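Flavohemoprotein (Vibrio cholerae O1 biovar El Tor, PDB 4EH1) probably detoxifies nitric oxide by converting it to nitrate with O2 and NAD(P)H, this chain being its FAD- and NAD(P)H-binding reductase domain. Local coordinates at residues V7-Q12 with V22-D27; G3-V8 with S98-A103; S60-G65 with L133-K138; I42-E47 with H87-N92. All blocks are in the same frame, centred on the assembly; numbering follows the deposited sequence.

Contact 1: residues V7-Q12 with V22-D27; sequences VVREKQ and VLVPAD
Val8 and Leu23 meet on the buried side of two antiparallel strands, where Val8 CG2 and Leu23 CD2 come within 3.9 Å of each other. Their side chains cross obliquely, and Leu23 goes on to touch Phe6 of the same strand as Val8. Next to them, Val7 and Val24 form a hydrogen-bonded pair: Val7 N gives its hydrogen to Val24 O at 2.7 Å, and Val24 N returns a bond to Val7 O at 2.9 Å. The two strands, 4-13 and 18-25, make a beta hairpin in the antiparallel sheet of the FAD-binding domain, and a classic beta bulge interrupts it. Arg9 and Glu10 both face Val22, whose carbonyl O takes a short bond from Arg9 N (2.7 Å) and a weak one from Glu10 N (3.5 Å). The more open face carries Val7, Val24, Glu10 and Val22, with the exposed chain of Arg9 beside them. Here Glu10 CB rests 3.6 Å from Val22 CB. Arg9 CG stands anti to the backbone N (chi1 -168°); further out the chain bends at chi3 (71°) and lies beside Val22, with Arg9 NE 4.0 Å from Val22 CG1. Arg9 NH2 also forms a salt bridge with Glu10 OE1 at 2.9 Å.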
loop_
_atom_site.group_PDB
_atom_site.type_symbol
_atom_site.label_atom_id
_atom_site.label_comp_id
_atom_site.label_asym_id
_atom_site.label_seq_id
_atom_site.Cartn_x
_atom_site.Cartn_y
_atom_site.Cartn_z
ATOM N N VAL A 7 14.196 3.719 7.319
ATOM C CA VAL A 7 13.912 2.886 6.164
ATOM C C VAL A 7 12.428 2.514 6.174
ATOM O O VAL A 7 11.859 2.191 7.221
ATOM C CB VAL A 7 14.789 1.619 6.186
ATOM C CG1 VAL A 7 14.543 0.739 4.958
ATOM C CG2 VAL A 7 16.240 2.037 6.269
ATOM N N VAL A 8 11.801 2.598 5.005
ATOM C CA VAL A 8 10.422 2.190 4.836
ATOM C C VAL A 8 10.372 0.660 4.932
ATOM O O VAL A 8 10.934 -0.043 4.079
ATOM C CB VAL A 8 9.878 2.612 3.458
ATOM C CG1 VAL A 8 8.427 2.160 3.296
ATOM C CG2 VAL A 8 10.031 4.123 3.249
ATOM N N ARG A 9 9.717 0.148 5.969
ATOM C CA ARG A 9 9.488 -1.302 6.089
ATOM C C ARG A 9 8.190 -1.724 5.379
ATOM O O ARG A 9 8.077 -2.839 4.867
ATOM C CB ARG A 9 9.404 -1.699 7.557
ATOM C CG ARG A 9 9.454 -3.206 7.789
ATOM C CD ARG A 9 9.455 -3.600 9.281
ATOM N NE ARG A 9 8.167 -3.363 9.936
ATOM C CZ ARG A 9 7.111 -4.171 9.835
ATOM N NH1 ARG A 9 7.187 -5.279 9.095
ATOM N NH2 ARG A 9 5.971 -3.871 10.462
ATOM N N GLU A 10 7.218 -0.811 5.345
ATOM C CA GLU A 10 5.875 -1.117 4.843
ATOM C C GLU A 10 5.279 0.122 4.227
ATOM O O GLU A 10 5.475 1.216 4.759
ATOM C CB GLU A 10 4.961 -1.486 5.992
ATOM C CG GLU A 10 4.277 -2.768 5.800
ATOM C CD GLU A 10 4.966 -3.839 6.571
ATOM O OE1 GLU A 10 4.863 -3.810 7.817
ATOM O OE2 GLU A 10 5.629 -4.687 5.940
ATOM N N LYS A 11 4.509 -0.076 3.156
ATOM C CA LYS A 11 3.818 0.982 2.429
ATOM C C LYS A 11 2.402 0.488 2.114
ATOM O O LYS A 11 2.193 -0.247 1.168
ATOM C CB LYS A 11 4.574 1.289 1.138
ATOM C CG LYS A 11 4.245 2.634 0.531
ATOM C CD LYS A 11 5.147 2.971 -0.664
ATOM C CE LYS A 11 4.644 4.258 -1.341
ATOM N NZ LYS A 11 5.462 4.596 -2.515
ATOM N N GLN A 12 1.445 0.856 2.954
ATOM C CA GLN A 12 0.086 0.355 2.820
ATOM C C GLN A 12 -0.855 1.453 2.339
ATOM O O GLN A 12 -0.800 2.585 2.815
ATOM C CB GLN A 12 -0.439 -0.199 4.153
ATOM C CG GLN A 12 0.274 -1.459 4.649
ATOM C CD GLN A 12 -0.295 -2.751 4.069
ATOM O OE1 GLN A 12 -1.523 -2.941 3.972
ATOM N NE2 GLN A 12 0.598 -3.652 3.689
ATOM N N VAL A 22 5.469 2.619 7.265
ATOM C CA VAL A 22 6.050 2.174 8.509
ATOM C C VAL A 22 7.559 2.307 8.399
ATOM O O VAL A 22 8.183 1.717 7.525
ATOM C CB VAL A 22 5.691 0.692 8.807
ATOM C CG1 VAL A 22 6.402 0.218 10.086
ATOM C CG2 VAL A 22 4.184 0.513 8.935
ATOM N N LEU A 23 8.146 3.077 9.305
ATOM C CA LEU A 23 9.538 3.439 9.202
ATOM C C LEU A 23 10.357 2.909 10.378
ATOM O O LEU A 23 9.965 3.040 11.535
ATOM C CB LEU A 23 9.657 4.956 9.167
ATOM C CG LEU A 23 8.824 5.633 8.082
ATOM C CD1 LEU A 23 8.452 7.059 8.483
ATOM C CD2 LEU A 23 9.647 5.641 6.818
ATOM N N VAL A 24 11.516 2.348 10.076
ATOM C CA VAL A 24 12.422 1.881 11.115
ATOM C C VAL A 24 13.799 2.542 10.963
ATOM O O VAL A 24 14.247 2.822 9.851
ATOM C CB VAL A 24 12.570 0.359 11.061
ATOM C CG1 VAL A 24 11.202 -0.322 11.226
ATOM C CG2 VAL A 24 13.176 -0.030 9.760
ATOM N N PRO A 25 14.478 2.792 12.084
ATOM C CA PRO A 25 15.751 3.509 11.962
ATOM C C PRO A 25 16.741 2.666 11.188
ATOM O O PRO A 25 16.765 1.467 11.404
ATOM C CB PRO A 25 16.233 3.647 13.408
ATOM C CG PRO A 25 15.240 2.996 14.270
ATOM C CD PRO A 25 14.266 2.236 13.427
ATOM N N ALA A 26 17.513 3.257 10.284
ATOM C CA ALA A 26 18.573 2.496 9.632
ATOM C C ALA A 26 19.629 2.013 10.645
ATOM O O ALA A 26 20.369 1.078 10.362
ATOM C CB ALA A 26 19.224 3.303 8.535
ATOM N N ASP A 27 19.689 2.649 11.818
ATOM C CA ASP A 27 20.595 2.225 12.893
ATOM C C ASP A 27 20.229 0.851 13.442
ATOM O O ASP A 27 21.082 -0.023 13.585
ATOM C CB ASP A 27 20.538 3.205 14.069
ATOM C CG ASP A 27 21.012 4.598 13.703
ATOM O OD1 ASP A 27 21.762 4.734 12.711
ATOM O OD2 ASP A 27 20.644 5.560 14.419
#

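Contact 2: residues G3-V8 with S98-A103; sequences GRTFVV and SVKLYA. With SO4 (sulfate ion), chain E.
Arg4 O receives the amide of Leu101 at 2.8 Å, while Lys100 CA adds a CA-H...O contact to the same oxygen. This is one rung between strands 4-13 and 98-105, neighbours in the six-stranded antiparallel sheet that forms the flavin-binding barrel of ferredoxin-reductase-like domains. Phe6 and Val99 make the next hydrogen-bonded pair: Phe6 N reaches Val99 O at 2.9 Å, and Val99 N reaches Phe6 O at 3.0 Å. The return bond from Arg4 N to Leu101 O is weak. On the buried side, Leu101 lies across the Phe6 ring. Leu101 CG is anti to the backbone N (chi1 -176°), and CD1 lies over the ring centre, 4.0 Å from the centroid in a CH-pi contact, while Leu101 CB comes to 3.6 Å from Phe6 CD1. On this face of Phe6 and Leu101, the end of Arg4 leads away to a salt bridge with Asp27. The other face is more polar: Lys100 runs alongside Thr5 and its NZ is modelled very close to Thr5 OG1, a bond whose exact length is doubtful. Tyr102 OH is held by Glu43. Near Ala103 a sulfate ion, probably from the crystallisation liquor and also bonded to Arg1, takes weak bonds from Ala103 N, with its O4 3.2 Å from that nitrogen.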
loop_
_atom_site.group_PDB
_atom_site.type_symbol
_atom_site.label_atom_id
_atom_site.label_comp_id
_atom_site.label_asym_id
_atom_site.label_seq_id
_atom_site.Cartn_x
_atom_site.Cartn_y
_atom_site.Cartn_z
ATOM N N GLY A 3 18.060 15.280 10.892
ATOM C CA GLY A 3 17.827 14.436 12.059
ATOM C C GLY A 3 18.408 13.028 12.000
ATOM O O GLY A 3 19.484 12.824 12.579
ATOM N N ARG A 4 17.728 12.080 11.320
ATOM C CA ARG A 4 18.125 10.648 11.336
ATOM C C ARG A 4 17.556 9.784 10.190
ATOM O O ARG A 4 16.437 9.970 9.759
ATOM C CB ARG A 4 17.765 10.021 12.687
ATOM C CG ARG A 4 18.329 8.606 12.960
ATOM C CD ARG A 4 17.412 7.912 13.962
ATOM N NE ARG A 4 17.856 6.619 14.482
ATOM C CZ ARG A 4 17.317 6.061 15.564
ATOM N NH1 ARG A 4 16.341 6.702 16.192
ATOM N NH2 ARG A 4 17.737 4.882 16.026
ATOM N N THR A 5 18.331 8.825 9.703
ATOM C CA THR A 5 17.916 8.034 8.549
ATOM C C THR A 5 16.983 6.873 8.919
ATOM O O THR A 5 17.304 6.083 9.775
ATOM C CB THR A 5 19.137 7.459 7.810
ATOM O OG1 THR A 5 19.901 8.536 7.258
ATOM C CG2 THR A 5 18.687 6.512 6.685
ATOM N N PHE A 6 15.823 6.792 8.281
ATOM C CA PHE A 6 14.917 5.674 8.507
ATOM C C PHE A 6 14.706 4.935 7.215
ATOM O O PHE A 6 14.965 5.469 6.144
ATOM C CB PHE A 6 13.568 6.159 9.044
ATOM C CG PHE A 6 13.552 6.386 10.527
ATOM C CD1 PHE A 6 14.385 7.350 11.106
ATOM C CD2 PHE A 6 12.695 5.651 11.342
ATOM C CE1 PHE A 6 14.372 7.574 12.458
ATOM C CE2 PHE A 6 12.658 5.871 12.709
ATOM C CZ PHE A 6 13.521 6.829 13.283
ATOM N N VAL A 7 14.196 3.719 7.319
ATOM C CA VAL A 7 13.912 2.886 6.164
ATOM C C VAL A 7 12.428 2.514 6.174
ATOM O O VAL A 7 11.859 2.191 7.221
ATOM C CB VAL A 7 14.789 1.619 6.186
ATOM C CG1 VAL A 7 14.543 0.739 4.958
ATOM C CG2 VAL A 7 16.240 2.037 6.269
ATOM N N VAL A 8 11.801 2.598 5.005
ATOM C CA VAL A 8 10.422 2.190 4.836
ATOM C C VAL A 8 10.372 0.660 4.932
ATOM O O VAL A 8 10.934 -0.043 4.079
ATOM C CB VAL A 8 9.878 2.612 3.458
ATOM C CG1 VAL A 8 8.427 2.160 3.296
ATOM C CG2 VAL A 8 10.031 4.123 3.249
ATOM N N SER A 98 15.028 4.779 1.680
ATOM C CA SER A 98 15.218 5.512 2.931
ATOM C C SER A 98 14.868 7.007 2.865
ATOM O O SER A 98 14.831 7.610 1.784
ATOM C CB SER A 98 16.640 5.318 3.432
ATOM O OG SER A 98 17.527 5.997 2.583
ATOM N N VAL A 99 14.583 7.587 4.030
ATOM C CA VAL A 99 14.253 8.999 4.135
ATOM C C VAL A 99 14.905 9.544 5.367
ATOM O O VAL A 99 15.376 8.791 6.182
ATOM C CB VAL A 99 12.735 9.250 4.308
ATOM C CG1 VAL A 99 11.950 8.699 3.127
ATOM C CG2 VAL A 99 12.245 8.667 5.621
ATOM N N LYS A 100 14.928 10.864 5.504
ATOM C CA LYS A 100 15.483 11.476 6.694
ATOM C C LYS A 100 14.328 11.941 7.557
ATOM O O LYS A 100 13.388 12.581 7.063
ATOM C CB LYS A 100 16.350 12.651 6.304
ATOM C CG LYS A 100 17.365 12.312 5.231
ATOM C CD LYS A 100 18.419 11.342 5.740
ATOM C CE LYS A 100 18.995 10.517 4.604
ATOM N NZ LYS A 100 20.132 9.663 5.058
ATOM N N LEU A 101 14.408 11.628 8.841
ATOM C CA LEU A 101 13.288 11.786 9.753
ATOM C C LEU A 101 13.666 12.569 11.013
ATOM O O LEU A 101 14.676 12.276 11.649
ATOM C CB LEU A 101 12.776 10.408 10.174
ATOM C CG LEU A 101 11.531 10.401 11.057
ATOM C CD1 LEU A 101 10.660 9.206 10.729
ATOM C CD2 LEU A 101 11.922 10.381 12.555
ATOM N N TYR A 102 12.808 13.512 11.398
ATOM C CA TYR A 102 13.054 14.348 12.560
ATOM C C TYR A 102 12.151 13.893 13.667
ATOM O O TYR A 102 11.069 13.412 13.408
ATOM C CB TYR A 102 12.775 15.810 12.244
ATOM C CG TYR A 102 13.803 16.377 11.333
ATOM C CD1 TYR A 102 13.708 16.197 9.952
ATOM C CD2 TYR A 102 14.891 17.079 11.837
ATOM C CE1 TYR A 102 14.675 16.724 9.086
ATOM C CE2 TYR A 102 15.855 17.620 10.979
ATOM C CZ TYR A 102 15.738 17.430 9.604
ATOM O OH TYR A 102 16.680 17.959 8.749
ATOM N N ALA A 103 12.615 14.087 14.892
ATOM C CA ALA A 103 12.064 13.496 16.103
ATOM C C ALA A 103 10.694 14.035 16.421
ATOM O O ALA A 103 10.362 15.136 16.029
ATOM C CB ALA A 103 13.014 13.806 17.265
HETATM S S SO4 E . 16.240 15.451 15.196
HETATM O O1 SO4 E . 17.113 16.415 14.519
HETATM O O2 SO4 E . 17.011 14.668 16.140
HETATM O O3 SO4 E . 15.156 16.133 15.899
HETATM O O4 SO4 E . 15.680 14.493 14.255
#

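Contact 3: residues S60-G65 with L133-K138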
loop_
_atom_site.group_PDB
_atom_site.type_symbol
_atom_site.label_atom_id
_atom_site.label_comp_id
_atom_site.label_asym_id
_atom_site.label_seq_id
_atom_site.Cartn_x
_atom_site.Cartn_y
_atom_site.Cartn_z
ATOM N N SER A 60 0.581 7.781 13.263
ATOM C CA SER A 60 -0.786 7.238 13.193
ATOM C C SER A 60 -0.928 5.868 13.841
ATOM O O SER A 60 -1.919 5.155 13.585
ATOM C CB SER A 60 -1.250 7.103 11.749
ATOM O OG SER A 60 -0.356 6.266 11.042
ATOM N N HIS A 61 0.079 5.485 14.626
ATOM C CA HIS A 61 -0.050 4.331 15.515
ATOM C C HIS A 61 0.431 4.704 16.931
ATOM O O HIS A 61 1.015 5.768 17.115
ATOM C CB HIS A 61 0.712 3.116 14.950
ATOM C CG HIS A 61 0.005 1.818 15.184
ATOM N ND1 HIS A 61 -0.158 1.279 16.446
ATOM C CD2 HIS A 61 -0.613 0.967 14.322
ATOM C CE1 HIS A 61 -0.827 0.142 16.349
ATOM N NE2 HIS A 61 -1.123 -0.063 15.073
ATOM N N ALA A 62 0.165 3.840 17.910
ATOM C CA ALA A 62 0.674 3.984 19.282
ATOM C C ALA A 62 2.214 3.879 19.362
ATOM O O ALA A 62 2.841 3.163 18.588
ATOM C CB ALA A 62 0.049 2.921 20.187
ATOM N N SER A 63 2.817 4.578 20.313
ATOM C CA SER A 63 4.263 4.501 20.507
ATOM C C SER A 63 4.669 3.108 21.038
ATOM O O SER A 63 4.008 2.547 21.915
ATOM C CB SER A 63 4.691 5.583 21.481
ATOM O OG SER A 63 6.098 5.627 21.581
ATOM N N ASN A 64 5.720 2.524 20.478
ATOM C CA ASN A 64 6.177 1.211 20.951
ATOM C C ASN A 64 7.696 1.078 20.985
ATOM O O ASN A 64 8.217 -0.005 21.173
ATOM C CB ASN A 64 5.587 0.086 20.110
ATOM C CG ASN A 64 6.072 0.107 18.664
ATOM O OD1 ASN A 64 7.034 0.809 18.290
ATOM N ND2 ASN A 64 5.409 -0.680 17.839
ATOM N N GLY A 65 8.393 2.177 20.731
ATOM C CA GLY A 65 9.840 2.191 20.845
ATOM C C GLY A 65 10.613 1.530 19.721
ATOM O O GLY A 65 11.832 1.451 19.793
ATOM N N LEU A 133 -6.568 6.469 19.117
ATOM C CA LEU A 133 -7.330 5.235 19.214
ATOM C C LEU A 133 -6.477 4.053 19.636
ATOM O O LEU A 133 -6.856 3.304 20.527
ATOM C CB LEU A 133 -7.940 4.859 17.874
ATOM C CG LEU A 133 -9.150 5.647 17.403
ATOM C CD1 LEU A 133 -9.531 5.179 15.983
ATOM C CD2 LEU A 133 -10.315 5.507 18.395
ATOM N N HIS A 134 -5.355 3.846 18.958
ATOM C CA HIS A 134 -4.523 2.693 19.296
ATOM C C HIS A 134 -3.995 2.735 20.728
ATOM O O HIS A 134 -3.923 1.690 21.404
ATOM C CB HIS A 134 -3.382 2.495 18.306
ATOM C CG HIS A 134 -3.804 1.843 17.029
ATOM N ND1 HIS A 134 -4.247 0.535 16.974
ATOM C CD2 HIS A 134 -3.846 2.311 15.756
ATOM C CE1 HIS A 134 -4.535 0.223 15.721
ATOM N NE2 HIS A 134 -4.316 1.290 14.966
ATOM N N THR A 135 -3.652 3.935 21.198
ATOM C CA THR A 135 -3.151 4.113 22.572
ATOM C C THR A 135 -4.254 3.810 23.587
ATOM O O THR A 135 -4.018 3.131 24.576
ATOM C CB THR A 135 -2.634 5.558 22.827
ATOM O OG1 THR A 135 -1.645 5.862 21.855
ATOM C CG2 THR A 135 -1.999 5.670 24.228
ATOM N N LEU A 136 -5.461 4.311 23.330
ATOM C CA LEU A 136 -6.572 4.100 24.251
ATOM C C LEU A 136 -6.984 2.637 24.258
ATOM O O LEU A 136 -7.458 2.153 25.265
ATOM C CB LEU A 136 -7.760 4.998 23.881
ATOM C CG LEU A 136 -7.470 6.506 23.979
ATOM C CD1 LEU A 136 -8.724 7.336 23.617
ATOM C CD2 LEU A 136 -6.980 6.927 25.348
ATOM N N ALA A 137 -6.804 1.940 23.131
ATOM C CA ALA A 137 -7.132 0.513 23.064
ATOM C C ALA A 137 -6.190 -0.266 23.984
ATOM O O ALA A 137 -6.620 -1.074 24.815
ATOM C CB ALA A 137 -7.003 -0.002 21.650
ATOM N N LYS A 138 -4.906 0.009 23.816
ATOM C CA LYS A 138 -3.847 -0.545 24.635
ATOM C C LYS A 138 -4.119 -0.337 26.135
ATOM O O LYS A 138 -3.881 -1.229 26.944
ATOM C CB LYS A 138 -2.520 0.095 24.209
ATOM C CG LYS A 138 -1.312 -0.337 25.003
ATOM C CD LYS A 138 -0.032 0.284 24.444
ATOM C CE LYS A 138 0.188 -0.055 22.964
ATOM N NZ LYS A 138 1.578 0.320 22.502
HETATM O O HOH W 1 1.151 5.874 22.065
#
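The irregular loop 60-65 passes beside the last turns of helix 126-138, coming closest where Ala62 CA lies 5.0 Å from Thr135 CA. The imidazoles of His61 and His134 carry much of the contact: they stack face to face, centroids 3.7 Å apart and planes only 12° from parallel. His134 CD2 sits over the centre of the His61 ring, and His61 NE2 over the centre of the His134 ring. The amide of the next residue helps fix the rotation of His61: Ala62 N donates to His61 ND1 at 3.0 Å from 23° out of the ring plane. His134 is anchored by Glu161, whose carboxylate bonds NE2 and may favour a positive charge on this imidazole. Next to the stack the methyl of Ala62 fits between helix side chains, with CB 3.8 Å from Thr135 OG1 and also 3.8 Å from Lys138 NZ. A water bridges the two segments, accepting from Ser63 N (2.7 Å) and donating to Thr135 OG1 (2.8 Å), a hydroxyl that is also bonded to Ala131 O. The contact thus ties a loop of the FAD-binding domain to a helix of the NAD-binding domain. Arg69 of strand 68-73 touches both stacked histidines, while Leu165 of helix 159-169 touches His134, Leu133 and Ala137, and Leu133 also meets Tyr146 of strand 144-150.

Contact 4: residues I42-E47 with H87-N92; sequences IEVTPE and HYLHNN
Tyr88 projects from its helix against the end of strand 39-44, and its ring is hemmed in by Val44, Thr45 and Pro46. Its CG is anti to the backbone N (chi1 -178°), and the ring lies against the end of the strand and the loop after it. CB and both methyls of Val44 meet the CD2-CE2 side of the ring; Val44 CB is 3.7 Å from Tyr88 CE2. On the CD1 side, Pro46 CA comes to 3.7 Å from Tyr88 CD1. The carbonyl carbon of Thr45 lies over one face of the ring, and Asn92 CB, one helical turn on, lies over the opposite face, offset toward the rim. At the phenol end a water accepts from Thr45 N at 2.7 Å and is hydrogen-bonded to Tyr88 OH at 3.3 Å, linking hydroxyl and backbone. Deeper in, Leu89 CG is anti to the carbonyl carbon (chi1 -70°); beyond it, Leu89 CD2 reaches both Ile42 CG2 and Val44 CG1 at 4.3 Å. Ile42 and Leu89 each touch Tyr57, a probable FAD-binding residue. The poorly ordered Glu47 brings its carboxylate near the amide of Asn92 at the edge of the contact. Strand 42-44 and helix 87-92 run at 71° to each other, an apolar packing in which the helix closes an end of the barrel, as in the FAD-binding domains of the ferredoxin reductase family, with the side chain of Leu89 about 7 Å from the bound FAD.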
loop_
_atom_site.group_PDB
_atom_site.type_symbol
_atom_site.label_atom_id
_atom_site.label_comp_id
_atom_site.label_asym_id
_atom_site.label_seq_id
_atom_site.Cartn_x
_atom_site.Cartn_y
_atom_site.Cartn_z
ATOM N N ILE A 42 9.486 14.739 7.993
ATOM C CA ILE A 42 10.092 13.982 6.911
ATOM C C ILE A 42 10.814 14.948 5.970
ATOM O O ILE A 42 10.276 15.996 5.620
ATOM C CB ILE A 42 9.038 13.203 6.107
ATOM C CG1 ILE A 42 8.361 12.127 6.985
ATOM C CG2 ILE A 42 9.667 12.554 4.871
ATOM C CD1 ILE A 42 9.266 10.936 7.339
ATOM N N GLU A 43 12.024 14.591 5.549
ATOM C CA GLU A 43 12.775 15.430 4.632
ATOM C C GLU A 43 13.256 14.643 3.429
ATOM O O GLU A 43 13.855 13.572 3.559
ATOM C CB GLU A 43 13.962 16.070 5.347
ATOM C CG GLU A 43 15.108 16.463 4.460
ATOM C CD GLU A 43 16.306 16.936 5.287
ATOM O OE1 GLU A 43 16.126 17.865 6.108
ATOM O OE2 GLU A 43 17.417 16.367 5.140
ATOM N N VAL A 44 12.988 15.181 2.248
ATOM C CA VAL A 44 13.403 14.522 1.022
ATOM C C VAL A 44 13.879 15.549 0.039
ATOM O O VAL A 44 13.786 16.750 0.290
ATOM C CB VAL A 44 12.239 13.755 0.372
ATOM C CG1 VAL A 44 11.916 12.486 1.171
ATOM C CG2 VAL A 44 11.003 14.652 0.256
ATOM N N THR A 45 14.376 15.054 -1.089
ATOM C CA THR A 45 14.834 15.872 -2.195
ATOM C C THR A 45 14.107 15.370 -3.424
ATOM O O THR A 45 14.447 14.321 -3.975
ATOM C CB THR A 45 16.334 15.705 -2.415
ATOM O OG1 THR A 45 17.008 16.047 -1.204
ATOM C CG2 THR A 45 16.823 16.605 -3.558
ATOM N N PRO A 46 13.071 16.098 -3.838
ATOM C CA PRO A 46 12.230 15.647 -4.954
ATOM C C PRO A 46 12.970 15.586 -6.294
ATOM O O PRO A 46 14.046 16.183 -6.428
ATOM C CB PRO A 46 11.096 16.674 -4.964
ATOM C CG PRO A 46 11.009 17.112 -3.487
ATOM C CD PRO A 46 12.456 17.198 -3.073
ATOM N N GLU A 47 12.404 14.843 -7.249
ATOM C CA GLU A 47 12.998 14.642 -8.576
ATOM C C GLU A 47 13.498 15.934 -9.254
ATOM O O GLU A 47 14.446 15.900 -10.046
ATOM C CB GLU A 47 12.045 13.849 -9.492
ATOM C CG GLU A 47 12.066 12.328 -9.262
ATOM C CD GLU A 47 11.469 11.514 -10.429
ATOM O OE1 GLU A 47 12.247 10.913 -11.203
ATOM O OE2 GLU A 47 10.225 11.455 -10.561
ATOM N N HIS A 87 3.671 13.834 -3.096
ATOM C CA HIS A 87 3.716 13.052 -4.329
ATOM C C HIS A 87 5.028 12.298 -4.394
ATOM O O HIS A 87 5.092 11.195 -4.906
ATOM C CB HIS A 87 3.480 13.924 -5.578
ATOM C CG HIS A 87 2.037 14.275 -5.770
ATOM N ND1 HIS A 87 1.259 13.725 -6.771
ATOM C CD2 HIS A 87 1.206 15.052 -5.036
ATOM C CE1 HIS A 87 0.021 14.178 -6.665
ATOM N NE2 HIS A 87 -0.037 14.989 -5.624
ATOM N N TYR A 88 6.075 12.898 -3.857
ATOM C CA TYR A 88 7.356 12.245 -3.903
ATOM C C TYR A 88 7.342 10.936 -3.118
ATOM O O TYR A 88 7.843 9.936 -3.592
ATOM C CB TYR A 88 8.432 13.145 -3.350
ATOM C CG TYR A 88 9.788 12.507 -3.440
ATOM C CD1 TYR A 88 10.439 12.401 -4.664
ATOM C CD2 TYR A 88 10.410 11.998 -2.311
ATOM C CE1 TYR A 88 11.679 11.822 -4.766
ATOM C CE2 TYR A 88 11.674 11.409 -2.394
ATOM C CZ TYR A 88 12.296 11.331 -3.631
ATOM O OH TYR A 88 13.542 10.763 -3.732
ATOM N N LEU A 89 6.777 10.988 -1.919
ATOM C CA LEU A 89 6.624 9.841 -1.038
ATOM C C LEU A 89 5.783 8.739 -1.674
ATOM O O LEU A 89 6.230 7.584 -1.727
ATOM C CB LEU A 89 5.987 10.266 0.285
ATOM C CG LEU A 89 6.903 11.116 1.158
ATOM C CD1 LEU A 89 6.179 11.554 2.411
ATOM C CD2 LEU A 89 8.206 10.357 1.490
ATOM N N HIS A 90 4.567 9.101 -2.114
ATOM C CA HIS A 90 3.679 8.185 -2.826
ATOM C C HIS A 90 4.360 7.564 -4.064
ATOM O O HIS A 90 4.376 6.352 -4.221
ATOM C CB HIS A 90 2.371 8.894 -3.264
ATOM C CG HIS A 90 1.332 8.975 -2.189
ATOM N ND1 HIS A 90 0.129 8.305 -2.266
ATOM C CD2 HIS A 90 1.315 9.639 -1.002
ATOM C CE1 HIS A 90 -0.584 8.544 -1.180
ATOM N NE2 HIS A 90 0.110 9.354 -0.396
ATOM N N ASN A 91 4.959 8.386 -4.915
ATOM C CA ASN A 91 5.445 7.887 -6.202
ATOM C C ASN A 91 6.844 7.311 -6.224
ATOM O O ASN A 91 7.127 6.464 -7.047
ATOM C CB ASN A 91 5.356 8.975 -7.280
ATOM C CG ASN A 91 3.921 9.408 -7.544
ATOM O OD1 ASN A 91 2.994 8.623 -7.372
ATOM N ND2 ASN A 91 3.734 10.659 -7.941
ATOM N N ASN A 92 7.728 7.780 -5.352
ATOM C CA ASN A 92 9.146 7.479 -5.505
ATOM C C ASN A 92 9.740 6.714 -4.343
ATOM O O ASN A 92 10.727 6.021 -4.505
ATOM C CB ASN A 92 9.961 8.776 -5.656
ATOM C CG ASN A 92 9.630 9.536 -6.930
ATOM O OD1 ASN A 92 10.418 9.568 -7.873
ATOM N ND2 ASN A 92 8.463 10.145 -6.960
HETATM O O HOH W 2 15.091 12.464 -1.396
#

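Contacts 1 and 2 share strand 4-13 and flank it on its two edges: in both, backbone hydrogen bonds do most of the joining, with Val8, Leu23, Phe6 and Leu101 on the buried face and a mixed, more exposed face opposite. Contact 4 adds a helix to the same barrel. Its chemistry is apolar side chains rather than strand pairing, yet it meets contact 2 through Glu43 and Tyr102 OH, and contact 1 through Lys11 NZ, which bonds the carbonyls of Leu89 and His90. Contact 3 stands apart, about 17 Å or more between centres, and joins the two domains through stacked imidazoles and a water. All four are partly buried; contacts 1 and 4 touch the second subunit.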